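Local coordinates for protein octenoyl-coa reductase/carboxylase (Streptomyces sp., PDB 4A0S) that probably carries out the NADPH-dependent reductive carboxylation of 2-octenoyl-CoA, supplying a polyketide extender unit for cinnabaramide biosynthesis, at residues P88-G100 / T159-G171. Residues are numbered along the deposited sequence; the frame is centred on the assembly and turned at random.
Sequences PTFHFLKQNARQG and TEQRAWGFETNFG. With CO8 (octanoyl-coenzyme A), chain E.
Helix 89-97 packs on the short strand 162-163 and its flanking loops, and the backbones come nearest where the CA atoms of Phe-92 and Glu-167 lie 4.9 Å apart. Asn-96 makes the direct polar link. Asn-96 ND2 donates to Glu-167 O over 2.9 Å, in the carbonyl plane and on a lone pair. CG of Asn-96 stands anti to the backbone N (chi1 -175°), which aims the amide at Glu-167 and stacks it on the Arg-162 guanidinium, planes 24° apart. The Arg-162 chain is extended from CG to NE. Its NH1 and NH2 both meet Glu-160 OE1 end-on in a salt bridge, and NE reaches Phe-92 O through one water. A leucine in place of Arg-162 would probably leave the Glu-160 carboxylate without its mate and break the water link to the helix. Both segments belong to the GroES-like domain of this medium-chain reductase and line the octanoyl-CoA pocket. The rings of Phe-92 and Phe-166 meet obliquely, CE2 to CE2 at 3.7 Å, and both touch the pantetheine arm. Thr-89 CG2 touches Phe-166 at CE1 and at the backbone O. Leu-93 CD2 presses on the backbone at Thr-168 C, 3.4 Å away.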
ATOM      1  N   PRO A  88     -10.977  21.132 -27.911  1.00 24.99           N
ATOM      2  CA  PRO A  88     -11.130  20.342 -29.134  1.00 24.20           C
ATOM      3  C   PRO A  88     -10.089  19.237 -29.180  1.00 22.97           C
ATOM      4  O   PRO A  88      -8.919  19.498 -28.922  1.00 22.77           O
ATOM      5  CB  PRO A  88     -10.844  21.353 -30.242  1.00 24.77           C
ATOM      6  CG  PRO A  88     -11.192  22.653 -29.660  1.00 26.43           C
ATOM      7  CD  PRO A  88     -10.863  22.568 -28.198  1.00 26.37           C
ATOM      8  N   THR A  89     -10.518  18.017 -29.489  1.00 22.01           N
ATOM      9  CA  THR A  89      -9.603  16.875 -29.566  1.00 20.76           C
ATOM     10  C   THR A  89      -8.465  17.088 -30.563  1.00 20.89           C
ATOM     11  O   THR A  89      -7.385  16.529 -30.410  1.00 20.01           O
ATOM     12  CB  THR A  89     -10.327  15.564 -29.920  1.00 19.84           C
ATOM     13  OG1 THR A  89     -11.155  15.761 -31.068  1.00 20.52           O
ATOM     14  CG2 THR A  89     -11.167  15.094 -28.765  1.00 19.69           C
ATOM     15  N   PHE A  90      -8.692  17.912 -31.575  1.00 21.61           N
ATOM     16  CA  PHE A  90      -7.619  18.190 -32.533  1.00 22.31           C
ATOM     17  C   PHE A  90      -6.360  18.751 -31.876  1.00 22.45           C
ATOM     18  O   PHE A  90      -5.251  18.469 -32.323  1.00 22.50           O
ATOM     19  CB  PHE A  90      -8.146  19.060 -33.658  1.00 23.22           C
ATOM     20  CG  PHE A  90      -9.166  18.352 -34.487  1.00 23.36           C
ATOM     21  CD1 PHE A  90      -8.766  17.506 -35.515  1.00 23.95           C
ATOM     22  CD2 PHE A  90     -10.511  18.465 -34.199  1.00 24.08           C
ATOM     23  CE1 PHE A  90      -9.682  16.820 -36.263  1.00 23.70           C
ATOM     24  CE2 PHE A  90     -11.449  17.767 -34.947  1.00 24.24           C
ATOM     25  CZ  PHE A  90     -11.025  16.945 -35.987  1.00 23.55           C
ATOM     26  N   HIS A  91      -6.532  19.492 -30.788  1.00 22.57           N
ATOM     27  CA  HIS A  91      -5.392  19.979 -30.024  1.00 22.99           C
ATOM     28  C   HIS A  91      -4.609  18.791 -29.466  1.00 21.96           C
ATOM     29  O   HIS A  91      -3.377  18.805 -29.457  1.00 21.60           O
ATOM     30  CB  HIS A  91      -5.846  20.906 -28.893  1.00 23.82           C
ATOM     31  CG  HIS A  91      -4.761  21.229 -27.912  1.00 25.20           C
ATOM     32  ND1 HIS A  91      -3.717  22.092 -28.202  1.00 26.47           N
ATOM     33  CD2 HIS A  91      -4.549  20.796 -26.645  1.00 25.53           C
ATOM     34  CE1 HIS A  91      -2.916  22.178 -27.153  1.00 27.43           C
ATOM     35  NE2 HIS A  91      -3.398  21.400 -26.197  1.00 27.52           N
ATOM     36  N   PHE A  92      -5.326  17.757 -29.016  1.00 20.92           N
ATOM     37  CA  PHE A  92      -4.681  16.544 -28.495  1.00 19.84           C
ATOM     38  C   PHE A  92      -3.995  15.752 -29.583  1.00 19.24           C
ATOM     39  O   PHE A  92      -2.881  15.250 -29.389  1.00 18.37           O
ATOM     40  CB  PHE A  92      -5.669  15.660 -27.735  1.00 19.18           C
ATOM     41  CG  PHE A  92      -6.475  16.412 -26.714  1.00 20.05           C
ATOM     42  CD1 PHE A  92      -5.863  17.331 -25.863  1.00 21.15           C
ATOM     43  CD2 PHE A  92      -7.843  16.220 -26.628  1.00 20.01           C
ATOM     44  CE1 PHE A  92      -6.615  18.045 -24.929  1.00 22.30           C
ATOM     45  CE2 PHE A  92      -8.615  16.928 -25.690  1.00 21.52           C
ATOM     46  CZ  PHE A  92      -7.999  17.838 -24.850  1.00 21.67           C
ATOM     47  N   LEU A  93      -4.655  15.675 -30.733  1.00 19.18           N
ATOM     48  CA  LEU A  93      -4.126  14.959 -31.870  1.00 18.90           C
ATOM     49  C   LEU A  93      -2.824  15.615 -32.291  1.00 19.71           C
ATOM     50  O   LEU A  93      -1.852  14.933 -32.612  1.00 19.45           O
ATOM     51  CB  LEU A  93      -5.140  14.937 -33.013  1.00 19.10           C
ATOM     52  CG  LEU A  93      -6.452  14.192 -32.734  1.00 18.40           C
ATOM     53  CD1 LEU A  93      -7.351  14.219 -33.962  1.00 18.03           C
ATOM     54  CD2 LEU A  93      -6.204  12.755 -32.286  1.00 18.59           C
ATOM     55  N   LYS A  94      -2.797  16.942 -32.248  1.00 20.39           N
ATOM     56  CA  LYS A  94      -1.603  17.677 -32.620  1.00 21.45           C
ATOM     57  C   LYS A  94      -0.490  17.494 -31.596  1.00 20.95           C
ATOM     58  O   LYS A  94       0.673  17.359 -31.961  1.00 21.06           O
ATOM     59  CB  LYS A  94      -1.934  19.152 -32.834  1.00 22.61           C
ATOM     60  CG  LYS A  94      -2.731  19.391 -34.105  1.00 24.43           C
ATOM     61  CD  LYS A  94      -2.928  20.868 -34.415  1.00 30.18           C
ATOM     62  CE  LYS A  94      -3.258  21.061 -35.906  1.00 33.52           C
ATOM     63  NZ  LYS A  94      -2.178  20.604 -36.854  1.00 35.16           N
ATOM     64  N   GLN A  95      -0.851  17.483 -30.319  1.00 20.68           N
ATOM     65  CA  GLN A  95       0.105  17.230 -29.251  1.00 21.01           C
ATOM     66  C   GLN A  95       0.675  15.824 -29.422  1.00 19.90           C
ATOM     67  O   GLN A  95       1.870  15.608 -29.295  1.00 19.71           O
ATOM     68  CB  GLN A  95      -0.570  17.314 -27.881  1.00 21.18           C
ATOM     69  CG  GLN A  95      -0.859  18.725 -27.368  1.00 25.37           C
ATOM     70  CD  GLN A  95      -1.350  18.720 -25.923  1.00 31.45           C
ATOM     71  OE1 GLN A  95      -2.416  18.161 -25.612  1.00 33.18           O
ATOM     72  NE2 GLN A  95      -0.570  19.339 -25.026  1.00 33.45           N
ATOM     73  N   ASN A  96      -0.221  14.876 -29.668  1.00 18.74           N
ATOM     74  CA  ASN A  96       0.139  13.500 -29.929  1.00 18.12           C
ATOM     75  C   ASN A  96       1.157  13.467 -31.079  1.00 18.38           C
ATOM     76  O   ASN A  96       2.274  12.966 -30.916  1.00 17.67           O
ATOM     77  CB  ASN A  96      -1.140  12.728 -30.276  1.00 17.43           C
ATOM     78  CG  ASN A  96      -0.920  11.235 -30.463  1.00 16.62           C
ATOM     79  OD1 ASN A  96       0.204  10.765 -30.697  1.00 15.93           O
ATOM     80  ND2 ASN A  96      -2.016  10.477 -30.372  1.00 15.66           N
ATOM     81  N   ALA A  97       0.788  14.069 -32.210  1.00 18.84           N
ATOM     82  CA  ALA A  97       1.635  14.089 -33.406  1.00 19.33           C
ATOM     83  C   ALA A  97       2.983  14.784 -33.227  1.00 20.08           C
ATOM     84  O   ALA A  97       3.918  14.526 -33.992  1.00 20.27           O
ATOM     85  CB  ALA A  97       0.892  14.708 -34.552  1.00 19.65           C
ATOM     86  N   ARG A  98       3.103  15.644 -32.218  1.00 20.89           N
ATOM     87  CA  ARG A  98       4.353  16.392 -32.002  1.00 21.96           C
ATOM     88  C   ARG A  98       5.479  15.471 -31.537  1.00 21.41           C
ATOM     89  O   ARG A  98       6.654  15.853 -31.549  1.00 21.49           O
ATOM     90  CB  ARG A  98       4.143  17.524 -30.995  1.00 23.19           C
ATOM     91  CG  ARG A  98       3.667  18.828 -31.623  1.00 26.33           C
ATOM     92  CD  ARG A  98       3.298  19.815 -30.533  1.00 32.70           C
ATOM     93  NE  ARG A  98       1.960  20.377 -30.745  1.00 36.36           N
ATOM     94  CZ  ARG A  98       1.110  20.672 -29.766  1.00 38.18           C
ATOM     95  NH1 ARG A  98       1.454  20.458 -28.501  1.00 39.30           N
ATOM     96  NH2 ARG A  98      -0.089  21.175 -30.050  1.00 40.67           N
ATOM     97  N   GLN A  99       5.109  14.252 -31.144  1.00 20.15           N
ATOM     98  CA  GLN A  99       6.084  13.234 -30.752  1.00 19.90           C
ATOM     99  C   GLN A  99       6.906  12.747 -31.934  1.00 19.73           C
ATOM    100  O   GLN A  99       7.964  12.139 -31.747  1.00 20.30           O
ATOM    101  CB  GLN A  99       5.379  12.015 -30.190  1.00 18.82           C
ATOM    102  CG  GLN A  99       4.629  12.179 -28.898  1.00 19.51           C
ATOM    103  CD  GLN A  99       4.049  10.845 -28.529  1.00 18.72           C
ATOM    104  OE1 GLN A  99       4.767   9.965 -28.029  1.00 20.63           O
ATOM    105  NE2 GLN A  99       2.783  10.640 -28.856  1.00 16.70           N
ATOM    106  N   GLY A 100       6.399  12.971 -33.143  1.00 19.61           N
ATOM    107  CA  GLY A 100       7.071  12.531 -34.348  1.00 19.33           C
ATOM    108  C   GLY A 100       6.885  11.046 -34.610  1.00 18.69           C
ATOM    109  O   GLY A 100       6.104  10.362 -33.928  1.00 17.48           O
ATOM    110  N   THR A 159       3.666   9.831 -19.367  1.00 16.84           N
ATOM    111  CA  THR A 159       3.241  11.148 -19.840  1.00 17.48           C
ATOM    112  C   THR A 159       2.653  11.052 -21.248  1.00 17.33           C
ATOM    113  O   THR A 159       1.966  11.958 -21.693  1.00 17.86           O
ATOM    114  CB  THR A 159       4.390  12.162 -19.813  1.00 18.42           C
ATOM    115  OG1 THR A 159       5.391  11.768 -20.742  1.00 19.58           O
ATOM    116  CG2 THR A 159       5.014  12.203 -18.452  1.00 19.09           C
ATOM    117  N   GLU A 160       2.872   9.928 -21.919  1.00 16.98           N
ATOM    118  CA  GLU A 160       2.326   9.724 -23.257  1.00 16.96           C
ATOM    119  C   GLU A 160       1.033   8.912 -23.205  1.00 16.37           C
ATOM    120  O   GLU A 160       0.533   8.459 -24.227  1.00 16.31           O
ATOM    121  CB  GLU A 160       3.356   9.051 -24.178  1.00 17.34           C
ATOM    122  CG  GLU A 160       4.655   9.859 -24.394  1.00 18.05           C
ATOM    123  CD  GLU A 160       4.418  11.217 -25.022  1.00 19.99           C
ATOM    124  OE1 GLU A 160       3.323  11.447 -25.577  1.00 20.74           O
ATOM    125  OE2 GLU A 160       5.334  12.067 -24.947  1.00 21.24           O
ATOM    126  N   GLN A 161       0.505   8.714 -22.004  1.00 16.24           N
ATOM    127  CA  GLN A 161      -0.726   7.970 -21.882  1.00 16.03           C
ATOM    128  C   GLN A 161      -1.821   8.778 -22.546  1.00 16.14           C
ATOM    129  O   GLN A 161      -1.980   9.955 -22.260  1.00 16.33           O
ATOM    130  CB  GLN A 161      -1.092   7.695 -20.426  1.00 15.92           C
ATOM    131  CG  GLN A 161      -2.471   7.084 -20.252  1.00 15.77           C
ATOM    132  CD  GLN A 161      -3.589   8.129 -20.237  1.00 15.90           C
ATOM    133  OE1 GLN A 161      -3.564   9.082 -19.440  1.00 16.05           O
ATOM    134  NE2 GLN A 161      -4.573   7.947 -21.107  1.00 15.89           N
ATOM    135  N   ARG A 162      -2.537   8.132 -23.444  1.00 16.06           N
ATOM    136  CA  ARG A 162      -3.660   8.738 -24.137  1.00 16.17           C
ATOM    137  C   ARG A 162      -4.878   7.835 -24.119  1.00 16.02           C
ATOM    138  O   ARG A 162      -4.766   6.639 -23.849  1.00 15.83           O
ATOM    139  CB  ARG A 162      -3.270   9.104 -25.561  1.00 16.34           C
ATOM    140  CG  ARG A 162      -2.308  10.271 -25.604  1.00 16.58           C
ATOM    141  CD  ARG A 162      -1.988  10.709 -27.053  1.00 16.80           C
ATOM    142  NE  ARG A 162      -1.150  11.896 -26.996  1.00 17.09           N
ATOM    143  CZ  ARG A 162       0.147  11.884 -26.706  1.00 17.43           C
ATOM    144  NH1 ARG A 162       0.776  10.734 -26.482  1.00 16.92           N
ATOM    145  NH2 ARG A 162       0.820  13.031 -26.646  1.00 18.16           N
ATOM    146  N   ALA A 163      -6.035   8.443 -24.354  1.00 16.14           N
ATOM    147  CA  ALA A 163      -7.296   7.738 -24.491  1.00 16.07           C
ATOM    148  C   ALA A 163      -7.556   7.558 -25.971  1.00 16.16           C
ATOM    149  O   ALA A 163      -7.757   8.521 -26.718  1.00 16.38           O
ATOM    150  CB  ALA A 163      -8.435   8.516 -23.847  1.00 16.19           C
ATOM    151  N   TRP A 164      -7.526   6.305 -26.384  1.00 16.03           N
ATOM    152  CA  TRP A 164      -7.871   5.908 -27.723  1.00 16.12           C
ATOM    153  C   TRP A 164      -9.142   6.594 -28.224  1.00 16.32           C
ATOM    154  O   TRP A 164     -10.158   6.607 -27.521  1.00 16.31           O
ATOM    155  CB  TRP A 164      -8.090   4.414 -27.710  1.00 15.97           C
ATOM    156  CG  TRP A 164      -8.280   3.875 -29.039  1.00 16.08           C
ATOM    157  CD1 TRP A 164      -7.489   4.079 -30.114  1.00 16.20           C
ATOM    158  CD2 TRP A 164      -9.307   2.975 -29.445  1.00 16.12           C
ATOM    159  NE1 TRP A 164      -7.973   3.384 -31.192  1.00 16.31           N
ATOM    160  CE2 TRP A 164      -9.093   2.694 -30.805  1.00 16.27           C
ATOM    161  CE3 TRP A 164     -10.408   2.406 -28.800  1.00 16.09           C
ATOM    162  CZ2 TRP A 164      -9.930   1.852 -31.538  1.00 16.38           C
ATOM    163  CZ3 TRP A 164     -11.239   1.561 -29.521  1.00 16.21           C
ATOM    164  CH2 TRP A 164     -10.988   1.285 -30.882  1.00 16.59           C
ATOM    165  N   GLY A 165      -9.067   7.174 -29.422  1.00 16.52           N
ATOM    166  CA  GLY A 165     -10.220   7.843 -30.025  1.00 16.76           C
ATOM    167  C   GLY A 165     -10.573   9.181 -29.411  1.00 16.93           C
ATOM    168  O   GLY A 165     -11.558   9.793 -29.803  1.00 17.16           O
ATOM    169  N   PHE A 166      -9.779   9.633 -28.442  1.00 16.84           N
ATOM    170  CA  PHE A 166      -9.978  10.935 -27.825  1.00 17.22           C
ATOM    171  C   PHE A 166      -8.723  11.797 -27.953  1.00 17.55           C
ATOM    172  O   PHE A 166      -8.767  12.837 -28.571  1.00 18.14           O
ATOM    173  CB  PHE A 166     -10.434  10.804 -26.364  1.00 17.24           C
ATOM    174  CG  PHE A 166     -10.726  12.114 -25.720  1.00 18.11           C
ATOM    175  CD1 PHE A 166     -11.884  12.823 -26.043  1.00 18.52           C
ATOM    176  CD2 PHE A 166      -9.830  12.668 -24.821  1.00 19.18           C
ATOM    177  CE1 PHE A 166     -12.157  14.059 -25.458  1.00 19.89           C
ATOM    178  CE2 PHE A 166     -10.092  13.907 -24.222  1.00 20.50           C
ATOM    179  CZ  PHE A 166     -11.265  14.606 -24.550  1.00 20.37           C
ATOM    180  N   GLU A 167      -7.608  11.350 -27.382  1.00 17.19           N
ATOM    181  CA  GLU A 167      -6.308  11.966 -27.678  1.00 17.37           C
ATOM    182  C   GLU A 167      -5.578  11.216 -28.781  1.00 17.03           C
ATOM    183  O   GLU A 167      -4.440  11.549 -29.112  1.00 17.13           O
ATOM    184  CB  GLU A 167      -5.416  12.030 -26.434  1.00 17.64           C
ATOM    185  CG  GLU A 167      -5.887  13.001 -25.373  1.00 18.07           C
ATOM    186  CD  GLU A 167      -6.525  12.315 -24.190  1.00 21.11           C
ATOM    187  OE1 GLU A 167      -6.435  11.074 -24.111  1.00 19.67           O
ATOM    188  OE2 GLU A 167      -7.100  13.021 -23.312  1.00 22.59           O
ATOM    189  N   THR A 168      -6.207  10.183 -29.324  1.00 16.89           N
ATOM    190  CA  THR A 168      -5.646   9.508 -30.475  1.00 16.90           C
ATOM    191  C   THR A 168      -6.685   9.450 -31.553  1.00 17.05           C
ATOM    192  O   THR A 168      -7.876   9.519 -31.287  1.00 17.07           O
ATOM    193  CB  THR A 168      -5.161   8.055 -30.212  1.00 16.62           C
ATOM    194  OG1 THR A 168      -6.249   7.140 -30.310  1.00 16.52           O
ATOM    195  CG2 THR A 168      -4.456   7.927 -28.866  1.00 16.45           C
ATOM    196  N   ASN A 169      -6.212   9.281 -32.773  1.00 17.19           N
ATOM    197  CA  ASN A 169      -7.102   9.103 -33.870  1.00 17.35           C
ATOM    198  C   ASN A 169      -7.393   7.619 -34.018  1.00 17.16           C
ATOM    199  O   ASN A 169      -6.900   6.785 -33.240  1.00 16.91           O
ATOM    200  CB  ASN A 169      -6.477   9.652 -35.148  1.00 17.65           C
ATOM    201  CG  ASN A 169      -7.484  10.365 -36.013  1.00 17.96           C
ATOM    202  OD1 ASN A 169      -8.623   9.906 -36.166  1.00 17.95           O
ATOM    203  ND2 ASN A 169      -7.078  11.491 -36.593  1.00 18.28           N
ATOM    204  N   PHE A 170      -8.197   7.305 -35.022  1.00 17.32           N
ATOM    205  CA  PHE A 170      -8.426   5.918 -35.438  1.00 17.23           C
ATOM    206  C   PHE A 170      -9.130   5.151 -34.338  1.00 17.00           C
ATOM    207  O   PHE A 170      -8.828   3.990 -34.057  1.00 16.83           O
ATOM    208  CB  PHE A 170      -7.128   5.254 -35.911  1.00 17.20           C
ATOM    209  CG  PHE A 170      -6.239   6.191 -36.686  1.00 17.42           C
ATOM    210  CD1 PHE A 170      -6.727   6.839 -37.824  1.00 17.74           C
ATOM    211  CD2 PHE A 170      -4.938   6.445 -36.270  1.00 17.36           C
ATOM    212  CE1 PHE A 170      -5.922   7.747 -38.546  1.00 17.99           C
ATOM    213  CE2 PHE A 170      -4.115   7.327 -36.970  1.00 17.61           C
ATOM    214  CZ  PHE A 170      -4.616   7.987 -38.126  1.00 18.74           C
ATOM    215  N   GLY A 171     -10.085   5.845 -33.725  1.00 17.03           N
ATOM    216  CA  GLY A 171     -10.923   5.265 -32.713  1.00 16.87           C
ATOM    217  C   GLY A 171     -11.878   4.202 -33.230  1.00 16.94           C
ATOM    218  O   GLY A 171     -11.917   3.885 -34.429  1.00 17.12           O
TER
HETATM  219  N1A CO8 E1446      -9.425  25.485 -29.326  1.00 37.18           N
HETATM  220  C2A CO8 E1446      -8.180  25.095 -29.603  1.00 37.68           C
HETATM  221  N3A CO8 E1446      -7.287  24.903 -28.638  1.00 37.23           N
HETATM  222  C4A CO8 E1446      -7.644  25.102 -27.349  1.00 37.02           C
HETATM  223  C5A CO8 E1446      -8.932  25.505 -27.017  1.00 36.86           C
HETATM  224  C6A CO8 E1446      -9.840  25.700 -28.054  1.00 37.56           C
HETATM  225  N6A CO8 E1446     -11.094  26.078 -27.785  1.00 36.85           N
HETATM  226  N7A CO8 E1446      -9.001  25.616 -25.690  1.00 36.58           N
HETATM  227  C8A CO8 E1446      -7.800  25.300 -25.200  1.00 36.56           C
HETATM  228  N9A CO8 E1446      -6.973  24.989 -26.211  1.00 36.67           N
HETATM  229  C1B CO8 E1446      -5.544  24.578 -26.151  1.00 35.04           C
HETATM  230  C2B CO8 E1446      -4.634  25.780 -25.877  1.00 35.72           C
HETATM  231  O2B CO8 E1446      -3.418  25.664 -26.651  1.00 34.78           O
HETATM  232  C3B CO8 E1446      -4.354  25.604 -24.386  1.00 36.12           C
HETATM  233  O3B CO8 E1446      -3.119  26.208 -24.031  1.00 37.88           O
HETATM  234  P3B CO8 E1446      -3.225  27.639 -23.283  1.00 40.91           P
HETATM  235  O7A CO8 E1446      -2.266  28.657 -24.119  1.00 41.58           O
HETATM  236  O8A CO8 E1446      -4.716  28.291 -23.537  1.00 40.06           O
HETATM  237  O9A CO8 E1446      -2.920  27.538 -21.842  1.00 40.39           O
HETATM  238  C4B CO8 E1446      -4.291  24.090 -24.219  1.00 34.18           C
HETATM  239  O4B CO8 E1446      -5.326  23.601 -25.084  1.00 34.78           O
HETATM  240  C5B CO8 E1446      -4.743  23.645 -22.823  1.00 32.21           C
HETATM  241  O5B CO8 E1446      -4.789  22.204 -22.772  1.00 29.83           O
HETATM  242  P1A CO8 E1446      -3.390  21.348 -22.718  1.00 27.22           P
HETATM  243  O1A CO8 E1446      -3.841  19.754 -22.659  1.00 29.32           O
HETATM  244  O2A CO8 E1446      -2.485  21.562 -23.891  1.00 27.39           O
HETATM  245  O3A CO8 E1446      -2.609  21.850 -21.359  1.00 26.23           O
HETATM  246  P2A CO8 E1446      -2.701  21.256 -19.833  1.00 24.16           P
HETATM  247  O4A CO8 E1446      -2.623  22.511 -18.849  1.00 25.52           O
HETATM  248  O5A CO8 E1446      -1.663  20.221 -19.511  1.00 24.15           O
HETATM  249  O6A CO8 E1446      -4.215  20.670 -19.648  1.00 24.75           O
HETATM  250  CBP CO8 E1446      -5.946  19.048 -19.001  1.00 20.75           C
HETATM  251  CCP CO8 E1446      -4.454  19.448 -18.923  1.00 22.49           C
HETATM  252  CDP CO8 E1446      -6.709  20.066 -18.137  1.00 17.06           C
HETATM  253  CEP CO8 E1446      -6.084  17.664 -18.366  1.00 19.72           C
HETATM  254  CAP CO8 E1446      -6.422  19.055 -20.494  1.00 20.73           C
HETATM  255  OAP CO8 E1446      -5.546  18.292 -21.385  1.00 23.80           O
HETATM  256  C9P CO8 E1446      -7.904  18.633 -20.693  1.00 21.53           C
HETATM  257  O9P CO8 E1446      -8.804  19.426 -20.388  1.00 20.79           O
HETATM  258  N8P CO8 E1446      -8.125  17.413 -21.235  1.00 22.54           N
HETATM  259  C7P CO8 E1446      -9.495  16.919 -21.565  1.00 24.24           C
HETATM  260  C6P CO8 E1446     -10.099  15.911 -20.547  1.00 28.55           C
HETATM  261  C5P CO8 E1446     -11.593  16.257 -20.332  1.00 29.28           C
HETATM  262  O5P CO8 E1446     -11.905  17.344 -19.855  1.00 32.30           O
HETATM  263  N4P CO8 E1446     -12.552  15.457 -20.793  1.00 30.23           N
HETATM  264  C3P CO8 E1446     -12.495  14.071 -21.241  1.00 27.46           C
HETATM  265  C2P CO8 E1446     -13.272  13.363 -20.121  1.00 25.73           C
HETATM  266  S1P CO8 E1446     -12.262  12.075 -19.298  1.00 19.43           S
HETATM  267  C1' CO8 E1446     -12.971  10.692 -20.056  1.00 20.58           C
HETATM  268  O1' CO8 E1446     -14.144  10.673 -20.473  1.00 23.01           O
HETATM  269  C2' CO8 E1446     -12.105   9.627 -20.179  1.00 17.30           C
HETATM  270  C3' CO8 E1446     -12.466   8.421 -20.735  1.00 14.75           C
HETATM  271  C4' CO8 E1446     -11.527   7.384 -20.782  1.00 12.30           C
HETATM  272  C5' CO8 E1446     -10.076   7.787 -20.571  1.00  8.34           C
HETATM  273  C6' CO8 E1446      -9.263   6.502 -20.839  1.00  3.78           C
HETATM  274  C7' CO8 E1446      -7.838   6.716 -20.414  1.00  2.00           C
HETATM  275  C8' CO8 E1446      -7.039   5.475 -20.824  1.00  2.00           C
HETATM  276  O   HOH W   1      -2.249  14.262 -27.121  1.00  3.40           O